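Local structure of TETR family transcriptional repressor LFRR (Mycobacterium smegmatis, 2V57) at the interface of chains A and B. The protein represses transcription of the lfrRA efflux-pump operon as a TetR-family regulator by binding directly to the lfrR-lfrA promoter region. Residues are numbered along the deposited sequence; one frame, centred on the assembly and turned at random. Chains: chain A/B, TETR family transcriptional repressor LFRR.

Contact 1: the interface of chains A and B. Residues chain A 175, 178-179, 183-185; chain B 143, 147, 151, 180.
B:Trp147 and A:Ala175 meet face to methyl: A:Ala175 CB sits over the middle of the indole, 3.8 Å from the centroid of the six-membered ring in B:Trp147, with the five-membered ring nearly as close. The indole is fixed from several directions. B:Val151 CG2 of its own chain lies against the opposite face toward the rim, and at the edge the indole N-H of B:Trp147 NE1 points at A:Ser179 OG, 2.9 Å away. That bond is nearly straight, 169° at the hydrogen, and the hydroxyl oxygen lies in the ring plane. Swinging CG anti to the backbone N (chi1 -173°) carries the B:Trp147 indole to helix 169-182 of chain A. A:Ser179 OG passes its own hydrogen back one turn to the carbonyl A:Ala175 O at 2.8 Å, so the indole N-H feeds into the partner helix through a hydroxyl that both accepts and donates.

B:Tyr143 comes in beside this pair, one face backed by B:Trp147 CD1. Its ring crosses A:Ile184 at about a right angle, B:Tyr143 CE1 touching A:Ile184 CA at 3.7 Å, while A:Thr178 CG2 lies by the phenol carbon CZ. The phenol oxygen B:Tyr143 OH donates to the carbonyl A:Gly183 O at 2.7 Å, tying the ring tip to the chain just past the helix end.

A:Ile184 spreads its two branches. CG2 reaches tip to tip toward B:Val151 CG1, and the longer branch runs alongside B:Leu180, pointing the same way, with A:Ile184 CD1 3.6 Å from B:Leu180 CD2. Helix 169-182 and the tail after it thus pack on the partner in the two-fold dimer interface typical of TetR-family repressors. Near the end of that helix in chain B, one carbonyl takes two bonds: A:Ile184 N reaches B:Leu180 O at 2.7 Å and A:Ile185 N reaches B:Leu180 O at 3.1 Å, from opposite faces of the carbonyl plane.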
ATOM      1  N   ALA A 175      12.253   3.509  14.075  1.00 22.30           N
ATOM      2  CA  ALA A 175      10.806   3.756  14.105  1.00 24.15           C
ATOM      3  C   ALA A 175      10.019   2.446  13.939  1.00 21.13           C
ATOM      4  O   ALA A 175       8.969   2.239  14.561  1.00 19.40           O
ATOM      5  CB  ALA A 175      10.409   4.752  13.036  1.00 21.88           C
ATOM      6  N   THR A 178      10.464   0.304  17.224  1.00 21.43           N
ATOM      7  CA  THR A 178       9.624   0.858  18.281  1.00 22.84           C
ATOM      8  C   THR A 178       8.146   0.599  18.019  1.00 19.10           C
ATOM      9  O   THR A 178       7.374   0.283  18.947  1.00 22.19           O
ATOM     10  CB  THR A 178       9.889   2.358  18.463  1.00 25.12           C
ATOM     11  OG1 THR A 178      11.253   2.539  18.863  1.00 29.80           O
ATOM     12  CG2 THR A 178       8.988   2.931  19.536  1.00 28.56           C
ATOM     13  N   SER A 179       7.736   0.700  16.755  1.00 17.54           N
ATOM     14  CA  SER A 179       6.326   0.485  16.436  1.00 15.89           C
ATOM     15  C   SER A 179       5.926  -0.987  16.667  1.00 20.81           C
ATOM     16  O   SER A 179       4.826  -1.267  17.142  1.00 18.49           O
ATOM     17  CB  SER A 179       6.011   0.928  15.002  1.00 18.39           C
ATOM     18  OG  SER A 179       6.179   2.333  14.857  1.00 19.90           O
ATOM     19  N   GLY A 183       3.679   0.106  19.405  1.00 19.53           N
ATOM     20  CA  GLY A 183       2.646   0.787  18.641  1.00 20.51           C
ATOM     21  C   GLY A 183       3.048   2.246  18.449  1.00 25.00           C
ATOM     22  O   GLY A 183       4.206   2.606  18.670  1.00 22.42           O
ATOM     23  N   ILE A 184       2.119   3.096  18.028  1.00 19.07           N
ATOM     24  CA  ILE A 184       2.491   4.483  17.784  1.00 18.42           C
ATOM     25  C   ILE A 184       1.880   5.475  18.749  1.00 24.87           C
ATOM     26  O   ILE A 184       2.272   6.631  18.735  1.00 22.08           O
ATOM     27  CB  ILE A 184       2.205   4.946  16.339  1.00 22.15           C
ATOM     28  CG1 ILE A 184       0.771   4.636  15.934  1.00 25.21           C
ATOM     29  CG2 ILE A 184       3.175   4.293  15.373  1.00 18.60           C
ATOM     30  CD1 ILE A 184       0.297   5.451  14.711  1.00 24.61           C
ATOM     31  N   ILE A 185       0.926   5.036  19.567  1.00 21.73           N
ATOM     32  CA  ILE A 185       0.345   5.901  20.596  1.00 24.91           C
ATOM     33  C   ILE A 185       0.219   5.141  21.908  1.00 23.85           C
ATOM     34  O   ILE A 185       0.333   3.921  21.935  1.00 24.85           O
ATOM     35  CB  ILE A 185      -1.038   6.451  20.196  1.00 26.87           C
ATOM     36  CG1 ILE A 185      -2.035   5.313  20.002  1.00 27.68           C
ATOM     37  CG2 ILE A 185      -0.924   7.312  18.934  1.00 28.73           C
ATOM     38  CD1 ILE A 185      -3.490   5.746  20.100  1.00 32.88           C
TER
ATOM     39  N   TYR B 143       9.018   9.793  17.022  1.00 53.71           N
ATOM     40  CA  TYR B 143       8.834   9.358  15.642  1.00 48.71           C
ATOM     41  C   TYR B 143       9.032  10.510  14.667  1.00 51.11           C
ATOM     42  O   TYR B 143       8.583  11.623  14.921  1.00 58.13           O
ATOM     43  CB  TYR B 143       7.437   8.762  15.437  1.00 34.98           C
ATOM     44  CG  TYR B 143       7.216   7.430  16.113  1.00 39.38           C
ATOM     45  CD1 TYR B 143       6.103   7.213  16.917  1.00 42.54           C
ATOM     46  CD2 TYR B 143       8.114   6.385  15.946  1.00 38.92           C
ATOM     47  CE1 TYR B 143       5.891   5.990  17.536  1.00 42.22           C
ATOM     48  CE2 TYR B 143       7.907   5.160  16.558  1.00 33.41           C
ATOM     49  CZ  TYR B 143       6.792   4.965  17.350  1.00 38.22           C
ATOM     50  OH  TYR B 143       6.583   3.741  17.964  1.00 34.04           O
ATOM     51  N   TRP B 147       5.298   9.807  10.241  1.00 21.06           N
ATOM     52  CA  TRP B 147       5.345   8.383  10.622  1.00 18.68           C
ATOM     53  C   TRP B 147       3.976   7.889  11.054  1.00 23.93           C
ATOM     54  O   TRP B 147       3.518   6.853  10.598  1.00 18.97           O
ATOM     55  CB  TRP B 147       6.351   8.111  11.748  1.00 16.21           C
ATOM     56  CG  TRP B 147       6.513   6.615  12.031  1.00 20.78           C
ATOM     57  CD1 TRP B 147       6.138   5.937  13.162  1.00 19.78           C
ATOM     58  CD2 TRP B 147       7.053   5.636  11.134  1.00 19.15           C
ATOM     59  NE1 TRP B 147       6.437   4.592  13.030  1.00 22.12           N
ATOM     60  CE2 TRP B 147       6.994   4.383  11.795  1.00 21.15           C
ATOM     61  CE3 TRP B 147       7.582   5.699   9.835  1.00 19.42           C
ATOM     62  CZ2 TRP B 147       7.440   3.201  11.197  1.00 20.11           C
ATOM     63  CZ3 TRP B 147       8.033   4.518   9.244  1.00 21.05           C
ATOM     64  CH2 TRP B 147       7.954   3.289   9.926  1.00 22.28           C
ATOM     65  N   VAL B 151       1.815   4.943   9.209  1.00 16.75           N
ATOM     66  CA  VAL B 151       1.501   3.723   9.918  1.00 16.03           C
ATOM     67  C   VAL B 151      -0.018   3.538   9.998  1.00 19.47           C
ATOM     68  O   VAL B 151      -0.510   2.450   9.786  1.00 16.66           O
ATOM     69  CB  VAL B 151       2.158   3.683  11.316  1.00 14.14           C
ATOM     70  CG1 VAL B 151       1.629   2.503  12.141  1.00 14.45           C
ATOM     71  CG2 VAL B 151       3.689   3.591  11.170  1.00 18.22           C
ATOM     72  N   LEU B 180      -2.167  -0.098  16.967  1.00 24.13           N
ATOM     73  CA  LEU B 180      -1.859   1.318  17.127  1.00 18.86           C
ATOM     74  C   LEU B 180      -1.322   1.622  18.535  1.00 23.94           C
ATOM     75  O   LEU B 180      -0.369   2.392  18.705  1.00 25.84           O
ATOM     76  CB  LEU B 180      -3.106   2.186  16.849  1.00 20.04           C
ATOM     77  CG  LEU B 180      -3.525   2.302  15.373  1.00 21.96           C
ATOM     78  CD1 LEU B 180      -4.974   2.799  15.225  1.00 22.23           C
ATOM     79  CD2 LEU B 180      -2.547   3.192  14.580  1.00 21.48           C
TER

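Contact 2: the interface of chains A and B. Residues chain A 85-86, 89, 136, 177, 180-181; chain B 185, 187.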
ATOM      1  N   VAL A  85      16.608 -11.651  19.038  1.00 29.96           N
ATOM      2  CA  VAL A  85      15.523 -11.231  18.159  1.00 31.26           C
ATOM      3  C   VAL A  85      15.628  -9.776  17.717  1.00 28.77           C
ATOM      4  O   VAL A  85      15.321  -9.449  16.566  1.00 27.31           O
ATOM      5  CB  VAL A  85      14.150 -11.414  18.845  1.00 39.19           C
ATOM      6  CG1 VAL A  85      13.021 -10.875  17.955  1.00 36.29           C
ATOM      7  CG2 VAL A  85      13.917 -12.871  19.201  1.00 38.89           C
ATOM      8  N   ASP A  86      16.035  -8.897  18.626  1.00 25.16           N
ATOM      9  CA  ASP A  86      16.132  -7.477  18.280  1.00 25.35           C
ATOM     10  C   ASP A  86      17.128  -7.250  17.145  1.00 26.80           C
ATOM     11  O   ASP A  86      16.776  -6.670  16.102  1.00 23.78           O
ATOM     12  CB  ASP A  86      16.505  -6.618  19.486  1.00 25.75           C
ATOM     13  CG  ASP A  86      16.448  -5.129  19.167  1.00 41.36           C
ATOM     14  OD1 ASP A  86      17.508  -4.491  19.091  1.00 49.28           O
ATOM     15  OD2 ASP A  86      15.339  -4.602  18.955  1.00 48.33           O
ATOM     16  N   LEU A  89      15.800  -8.874  13.801  1.00 18.13           N
ATOM     17  CA  LEU A  89      14.764  -8.107  13.096  1.00 19.09           C
ATOM     18  C   LEU A  89      15.340  -6.860  12.444  1.00 19.93           C
ATOM     19  O   LEU A  89      14.949  -6.496  11.336  1.00 20.60           O
ATOM     20  CB  LEU A  89      13.610  -7.744  14.027  1.00 17.64           C
ATOM     21  CG  LEU A  89      12.718  -8.928  14.388  1.00 24.35           C
ATOM     22  CD1 LEU A  89      11.726  -8.525  15.472  1.00 26.04           C
ATOM     23  CD2 LEU A  89      12.026  -9.462  13.122  1.00 22.24           C
ATOM     24  N   ALA A 136       8.471 -13.962  19.741  1.00 29.99           N
ATOM     25  CA  ALA A 136       8.491 -12.758  20.558  1.00 28.97           C
ATOM     26  C   ALA A 136       7.096 -12.202  20.848  1.00 27.78           C
ATOM     27  O   ALA A 136       6.966 -11.101  21.377  1.00 27.23           O
ATOM     28  CB  ALA A 136       9.367 -11.686  19.894  1.00 26.29           C
ATOM     29  N   MET A 177      11.141  -0.640  14.671  1.00 19.42           N
ATOM     30  CA  MET A 177      11.344  -1.498  15.842  1.00 22.34           C
ATOM     31  C   MET A 177      10.501  -1.004  17.027  1.00 20.30           C
ATOM     32  O   MET A 177       9.877  -1.791  17.733  1.00 21.74           O
ATOM     33  CB  MET A 177      12.836  -1.578  16.214  1.00 17.32           C
ATOM     34  CG  MET A 177      13.688  -2.251  15.141  1.00 19.20           C
ATOM     35  SD  MET A 177      13.158  -3.942  14.753  1.00 24.64           S
ATOM     36  CE  MET A 177      13.220  -4.655  16.409  1.00 28.80           C
ATOM     37  N   LEU A 180       6.831  -1.907  16.344  1.00 18.38           N
ATOM     38  CA  LEU A 180       6.608  -3.333  16.572  1.00 19.25           C
ATOM     39  C   LEU A 180       6.389  -3.676  18.053  1.00 21.64           C
ATOM     40  O   LEU A 180       5.570  -4.538  18.392  1.00 19.83           O
ATOM     41  CB  LEU A 180       7.796  -4.131  16.047  1.00 18.78           C
ATOM     42  CG  LEU A 180       7.851  -4.329  14.535  1.00 15.83           C
ATOM     43  CD1 LEU A 180       9.204  -4.866  14.095  1.00 21.19           C
ATOM     44  CD2 LEU A 180       6.735  -5.247  14.135  1.00 19.78           C
ATOM     45  N   THR A 181       7.129  -3.006  18.926  1.00 22.09           N
ATOM     46  CA  THR A 181       7.094  -3.322  20.349  1.00 23.04           C
ATOM     47  C   THR A 181       6.101  -2.483  21.153  1.00 28.13           C
ATOM     48  O   THR A 181       5.638  -2.922  22.213  1.00 24.06           O
ATOM     49  CB  THR A 181       8.511  -3.206  20.991  1.00 23.41           C
ATOM     50  OG1 THR A 181       9.008  -1.868  20.845  1.00 22.16           O
ATOM     51  CG2 THR A 181       9.484  -4.169  20.332  1.00 27.62           C
TER
ATOM     52  N   ILE B 185       4.967  -7.330  19.344  1.00 23.84           N
ATOM     53  CA  ILE B 185       5.961  -8.199  19.965  1.00 25.91           C
ATOM     54  C   ILE B 185       6.500  -7.560  21.220  1.00 27.43           C
ATOM     55  O   ILE B 185       6.267  -6.376  21.480  1.00 26.61           O
ATOM     56  CB  ILE B 185       7.170  -8.485  19.033  1.00 25.61           C
ATOM     57  CG1 ILE B 185       7.783  -7.169  18.528  1.00 29.19           C
ATOM     58  CG2 ILE B 185       6.754  -9.374  17.867  1.00 29.48           C
ATOM     59  CD1 ILE B 185       9.206  -7.308  17.982  1.00 30.77           C
ATOM     60  N   LEU B 187      10.359  -7.354  23.200  1.00 37.21           N
ATOM     61  CA  LEU B 187      11.782  -7.688  23.228  1.00 47.50           C
ATOM     62  C   LEU B 187      12.387  -7.473  24.618  1.00 57.68           C
ATOM     63  O   LEU B 187      12.397  -6.353  25.139  1.00 58.97           O
ATOM     64  CB  LEU B 187      12.546  -6.874  22.186  1.00 45.94           C
ATOM     65  CG  LEU B 187      11.960  -6.980  20.778  1.00 46.49           C
ATOM     66  CD1 LEU B 187      12.647  -6.022  19.814  1.00 46.56           C
ATOM     67  CD2 LEU B 187      12.073  -8.407  20.295  1.00 53.03           C
TER
HETATM   68  O   HOH W   1       3.724  -5.377  22.707  1.00 40.72           O
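B:Ile185 enters chain A between A:Ala136 and the end of helix 169-182, and its side chain is worth following outward. B:Ile185 CB starts against A:Ala136, 3.5 Å from the carbonyl oxygen A:Ala136 O and a little farther from the methyl, and the short branch CG2 stays there against the same methyl. The long branch turns the other way. With CG1 held between the backbone N and the carbonyl carbon (chi1 54°), it passes along A:Leu180, where B:Ile185 CG1 lies 3.4 Å from A:Leu180 O, with A:Leu180 CB a little farther off. Beyond it the chain extends, chi2 162°, and the terminal methyl B:Ile185 CD1 reaches A:Leu89 CD1 tip to tip at 3.8 Å; the methyl A:Thr181 CG2 also borders this end.

The backbone of B:Ile185 is held as well. Its N-H bonds to A:Leu180 O, the two-fold twin of a bond in contact 1, and water 1 links the carbonyl oxygens B:Ile185 O and A:Thr181 O.

Two residues on, B:Leu187 forks between helices 85-97 and 169-182 of chain A. Its CD2 branch meets A:Val85 CG1 at 3.5 Å, the two side chains crossing obliquely. The CD1 branch touches A:Met177 CE at 3.7 Å and A:Thr181 CG2 at a like distance, both on helix 169-182, and also abuts the side chain of A:Asp86 on helix 85-97. A:Met177 is bent at chi2 and chi3, and its methyl CE ends at B:Leu187. A:Thr181 offers its methyl across the interface, while its hydroxyl OG1 bonds back to the carbonyl A:Met177 O at 3.2 Å. A polar side chain thus contributes an apolar wall.

The site is a swapped-tail clasp: the C-terminal tail of one subunit lies across a largely apolar surface of the other, which would reinforce the dimer that a TetR-family repressor needs to place two helix-turn-helix motifs on DNA.

The centres of the C-alpha atoms of contact 1 and contact 2 lie about 13 Å apart, and helix 169-182 of chain A serves both. In contact 1 this helix and the tail of chain A meet chain B; in contact 2 the tail of chain B reaches back over chain A. Positions 180 and 185 take part in both with the chains exchanged, so the two-fold axis makes the two tails reciprocal. Helix packing and tail exchange therefore form one continuous interface, away from the helix-turn-helix at residues 34-53, which fits the dimerisation role of this region in TetR-family repressors.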